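Local coordinates for protein alpha-galactosidase 1 (Saccharomyces cerevisiae, PDB 3LRM) that hydrolyses terminal, non-reducing alpha-D-galactose residues from alpha-D-galactosides, including galactose oligosaccharides, as a secreted tetrameric glycosidase of family GH27, at residues A[208-213]-A[237-242]. The protein carries 2 engineered substitutions. Sequence-based numbering, arbitrary orientation.
Sequences GDVTAE and CSIMNI. With GLA (alpha-D-galactopyranose), chain K.
Cys237 forms a single beta bridge with Val210, through bonds to the flanking residues: its N donates to Asp209 O at 3.0 Å (154°), and its O takes a weak hydrogen bond from Thr211 N. Further on, Ile239 N, in the first turn of helix 239-246, gives a nearly straight bond at 2.9 Å to Glu213 O, at the end of the inverse gamma turn centred on Ala212. Ser238 is the N-cap, its OG accepting from Asn241 N at 3.0 Å.

The Ile242 side chain crosses that of Val210 at about a right angle, with Ile242 CD1 3.6 Å from Val210 CB, while Val210 CG2, anti to the backbone N, reaches Ile239 CG1 at 4.0 Å.

The CB of Asp209, the proton donor, points away from 237-242, and OD1 accepts from galactose O2 at 2.6 Å and forms a salt bridge with Arg205. With an alanine at this position the carboxylate is gone, and galactose O2 and Arg205 would probably lose a shared partner, and catalysis its proton donor.

The loop following strand 203-205 of the TIM barrel is thus tied to the start of helix 239-246, and a disulfide joins Cys237 to Cys221 in the intervening loop; Ile239 packs on helix 273-285, and Met240 on strand 342-349.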
loop_
_atom_site.group_PDB
_atom_site.type_symbol
_atom_site.label_atom_id
_atom_site.label_comp_id
_atom_site.label_asym_id
_atom_site.label_seq_id
_atom_site.Cartn_x
_atom_site.Cartn_y
_atom_site.Cartn_z
ATOM N N GLY A 208 14.600 -7.030 7.610
ATOM C CA GLY A 208 15.099 -6.664 8.926
ATOM C C GLY A 208 15.929 -7.785 9.522
ATOM O O GLY A 208 15.913 -8.913 9.029
ATOM N N ASP A 209 16.645 -7.471 10.594
ATOM C CA ASP A 209 17.612 -8.387 11.191
ATOM C C ASP A 209 17.050 -9.746 11.561
ATOM O O ASP A 209 15.937 -9.858 12.067
ATOM C CB ASP A 209 18.255 -7.762 12.427
ATOM C CG ASP A 209 18.992 -6.468 12.125
ATOM O OD1 ASP A 209 18.977 -5.999 10.965
ATOM O OD2 ASP A 209 19.587 -5.913 13.070
ATOM N N VAL A 210 17.847 -10.778 11.313
ATOM C CA VAL A 210 17.512 -12.142 11.707
ATOM C C VAL A 210 17.736 -12.328 13.210
ATOM O O VAL A 210 18.451 -11.546 13.847
ATOM C CB VAL A 210 18.325 -13.187 10.872
ATOM C CG1 VAL A 210 19.812 -13.176 11.255
ATOM C CG2 VAL A 210 17.718 -14.583 10.985
ATOM N N THR A 211 17.100 -13.348 13.769
ATOM C CA THR A 211 17.297 -13.718 15.157
ATOM C C THR A 211 17.379 -15.240 15.243
ATOM O O THR A 211 17.004 -15.937 14.296
ATOM C CB THR A 211 16.170 -13.167 16.052
ATOM O OG1 THR A 211 16.472 -13.446 17.422
ATOM C CG2 THR A 211 14.814 -13.774 15.687
ATOM N N ALA A 212 17.868 -15.754 16.367
ATOM C CA ALA A 212 17.973 -17.197 16.556
ATOM C C ALA A 212 16.614 -17.850 16.836
ATOM O O ALA A 212 16.445 -18.571 17.809
ATOM C CB ALA A 212 18.989 -17.524 17.649
ATOM N N GLU A 213 15.647 -17.577 15.967
ATOM C CA GLU A 213 14.331 -18.220 15.996
ATOM C C GLU A 213 14.016 -18.744 14.599
ATOM O O GLU A 213 14.221 -18.051 13.604
ATOM C CB GLU A 213 13.241 -17.237 16.432
ATOM C CG GLU A 213 13.385 -16.692 17.855
ATOM C CD GLU A 213 13.033 -17.705 18.932
ATOM O OE1 GLU A 213 12.200 -18.600 18.668
ATOM O OE2 GLU A 213 13.588 -17.592 20.046
ATOM N N CYS A 237 13.367 -10.789 13.198
ATOM C CA CYS A 237 12.621 -11.588 12.248
ATOM C C CYS A 237 13.147 -13.012 12.296
ATOM O O CYS A 237 14.350 -13.234 12.458
ATOM C CB CYS A 237 12.772 -11.003 10.848
ATOM S SG CYS A 237 12.267 -9.286 10.753
ATOM N N SER A 238 12.238 -13.971 12.176
ATOM C CA SER A 238 12.599 -15.385 12.214
ATOM C C SER A 238 13.253 -15.827 10.912
ATOM O O SER A 238 13.089 -15.180 9.872
ATOM C CB SER A 238 11.367 -16.243 12.470
ATOM O OG SER A 238 10.553 -16.280 11.314
ATOM N N ILE A 239 13.978 -16.940 10.981
ATOM C CA ILE A 239 14.631 -17.536 9.815
ATOM C C ILE A 239 13.636 -17.788 8.679
ATOM O O ILE A 239 13.921 -17.466 7.527
ATOM C CB ILE A 239 15.413 -18.826 10.203
ATOM C CG1 ILE A 239 16.666 -18.453 11.008
ATOM C CG2 ILE A 239 15.805 -19.633 8.974
ATOM C CD1 ILE A 239 17.152 -19.531 11.969
ATOM N N MET A 240 12.470 -18.336 9.009
ATOM C CA MET A 240 11.430 -18.597 8.005
ATOM C C MET A 240 10.751 -17.339 7.486
ATOM O O MET A 240 10.331 -17.307 6.336
ATOM C CB MET A 240 10.399 -19.607 8.507
ATOM C CG MET A 240 10.933 -21.034 8.544
ATOM S SD MET A 240 11.445 -21.645 6.931
ATOM C CE MET A 240 9.849 -21.980 6.189
ATOM N N ASN A 241 10.659 -16.311 8.329
ATOM C CA ASN A 241 10.131 -15.016 7.920
ATOM C C ASN A 241 10.965 -14.389 6.805
ATOM O O ASN A 241 10.420 -13.849 5.835
ATOM C CB ASN A 241 10.040 -14.082 9.125
ATOM C CG ASN A 241 9.481 -12.717 8.773
ATOM O OD1 ASN A 241 10.214 -11.830 8.333
ATOM N ND2 ASN A 241 8.182 -12.531 8.988
ATOM N N ILE A 242 12.284 -14.475 6.948
ATOM C CA ILE A 242 13.215 -13.873 5.995
ATOM C C ILE A 242 13.313 -14.685 4.710
ATOM O O ILE A 242 13.304 -14.116 3.622
ATOM C CB ILE A 242 14.613 -13.626 6.633
ATOM C CG1 ILE A 242 14.491 -12.585 7.751
ATOM C CG2 ILE A 242 15.629 -13.174 5.588
ATOM C CD1 ILE A 242 15.748 -12.373 8.549
HETATM C C1 GLA K . 21.671 -2.491 11.867
HETATM C C2 GLA K . 22.021 -3.724 11.038
HETATM C C3 GLA K . 22.643 -4.797 11.942
HETATM C C4 GLA K . 23.822 -4.228 12.741
HETATM C C5 GLA K . 23.402 -2.935 13.455
HETATM C C6 GLA K . 24.539 -2.281 14.236
HETATM O O2 GLA K . 20.842 -4.209 10.386
HETATM O O3 GLA K . 23.061 -5.932 11.173
HETATM O O4 GLA K . 24.921 -3.984 11.853
HETATM O O5 GLA K . 22.867 -2.010 12.499
HETATM O O6 GLA K . 24.023 -1.529 15.340
#